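Local coordinates for protein putative oxidoreductase (Staphylococcus aureus subsp. aureus, PDB 3IV4) that is a putative oxidoreductase of thioredoxin fold, probably a monothiol bacilliredoxin of the BrxC family acting in thiol-disulfide exchange, at residues 29-33 / 80-84. Sequence-based numbering, arbitrary orientation.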
# COMPACT_ATOMS: atom_id res chain seq x y z
N VAL A 29 0.42 1.22 -2.59
CA VAL A 29 -0.48 0.13 -2.17
C VAL A 29 0.12 -0.52 -0.92
O VAL A 29 1.30 -0.88 -0.92
CB VAL A 29 -0.63 -0.95 -3.27
CG1 VAL A 29 -1.54 -2.09 -2.79
CG2 VAL A 29 -1.19 -0.32 -4.55
N LEU A 30 -0.70 -0.70 0.12
CA LEU A 30 -0.26 -1.30 1.36
C LEU A 30 -0.98 -2.62 1.62
O LEU A 30 -2.20 -2.65 1.65
CB LEU A 30 -0.57 -0.35 2.51
CG LEU A 30 -0.29 -0.85 3.92
CD1 LEU A 30 1.21 -0.99 4.18
CD2 LEU A 30 -0.97 0.03 4.97
N LYS A 31 -0.21 -3.69 1.84
CA LYS A 31 -0.74 -4.91 2.43
C LYS A 31 -0.81 -4.73 3.94
O LYS A 31 0.21 -4.46 4.59
CB LYS A 31 0.17 -6.11 2.12
CG LYS A 31 0.25 -6.50 0.67
CD LYS A 31 0.97 -7.85 0.56
CE LYS A 31 1.01 -8.36 -0.87
NZ LYS A 31 1.57 -9.76 -0.89
N HIS A 32 -2.00 -4.91 4.49
CA HIS A 32 -2.26 -4.65 5.91
C HIS A 32 -2.85 -5.89 6.60
O HIS A 32 -3.70 -6.57 6.02
CB HIS A 32 -3.21 -3.44 6.02
CG HIS A 32 -3.66 -3.12 7.41
ND1 HIS A 32 -2.79 -2.86 8.45
CD2 HIS A 32 -4.91 -2.98 7.92
CE1 HIS A 32 -3.49 -2.57 9.54
NE2 HIS A 32 -4.77 -2.64 9.25
N SER A 33 -2.39 -6.18 7.82
CA SER A 33 -3.00 -7.24 8.65
C SER A 33 -3.87 -6.60 9.72
O SER A 33 -3.48 -5.60 10.32
CB SER A 33 -1.93 -8.11 9.31
OG SER A 33 -1.27 -8.92 8.36
N HIS A 80 5.61 -12.39 -0.16
CA HIS A 80 4.65 -11.77 0.71
C HIS A 80 5.18 -11.44 2.11
O HIS A 80 5.82 -12.28 2.75
CB HIS A 80 3.42 -12.67 0.84
CG HIS A 80 2.47 -12.19 1.88
ND1 HIS A 80 1.64 -11.11 1.65
CD2 HIS A 80 2.26 -12.57 3.16
CE1 HIS A 80 0.93 -10.87 2.74
NE2 HIS A 80 1.29 -11.74 3.67
N GLU A 81 4.90 -10.23 2.58
CA GLU A 81 5.07 -9.86 3.99
C GLU A 81 3.85 -9.05 4.36
O GLU A 81 3.14 -8.54 3.49
CB GLU A 81 6.30 -8.97 4.23
CG GLU A 81 7.62 -9.55 3.75
CD GLU A 81 8.20 -10.60 4.67
OE1 GLU A 81 7.66 -10.85 5.78
OE2 GLU A 81 9.23 -11.18 4.27
N SER A 82 3.64 -8.90 5.66
CA SER A 82 2.65 -7.94 6.13
C SER A 82 3.15 -7.30 7.43
O SER A 82 3.60 -7.99 8.34
CB SER A 82 1.29 -8.59 6.30
OG SER A 82 0.32 -7.58 6.50
N PRO A 83 3.10 -5.96 7.51
CA PRO A 83 2.67 -5.02 6.48
C PRO A 83 3.73 -4.90 5.39
O PRO A 83 4.91 -5.09 5.65
CB PRO A 83 2.55 -3.71 7.25
CG PRO A 83 3.59 -3.81 8.30
CD PRO A 83 3.60 -5.26 8.71
N GLN A 84 3.31 -4.52 4.19
CA GLN A 84 4.23 -4.41 3.06
C GLN A 84 3.70 -3.34 2.14
O GLN A 84 2.54 -3.37 1.75
CB GLN A 84 4.31 -5.75 2.34
CG GLN A 84 5.36 -5.81 1.25
CD GLN A 84 5.49 -7.24 0.71
OE1 GLN A 84 4.49 -7.88 0.38
NE2 GLN A 84 6.73 -7.75 0.66
O HOH W 1 4.24 -9.44 -1.80
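Leu30 reaches Gln84 in two ways: its CA-H points at Gln84 O, and its CD1 lies 3.7 Å from the same oxygen. CD1 also comes within 4.3 Å of Pro83 CB, while helix 37-53 packs on both side chains. Lys31 and Gln84 form an antiparallel hydrogen-bonded pair. Lys31 N gives a 2.8 Å bond to Gln84 O, and Gln84 N returns one of 3.1 Å to Lys31 O. The side chains of Lys31 and Gln84 run side by side on one face of the sheet. With its chain extended beyond CG (chi2 -169°), Lys31 carries NZ to the edge of the His80 ring. NZ donates to His80 ND1 at 2.9 Å and lies in the ring plane; as NZ is the donor, ND1 serves as acceptor. A water links NZ to Gln84 OE1, and Ser69 O of helix 66-76 also takes a bond from NZ. Gln84 NE2 is held by Lys79 O. Past the strand, one of two Ser33 conformers puts OG 2.8 Å from Ser82 OG, a doubtful hydrogen bond with either hydroxyl as donor. The peptide bond between Ser82 and Pro83 is cis. A cis-proline loop leading into an antiparallel strand, beside the end of the central parallel strand, is a hallmark of the thioredoxin fold.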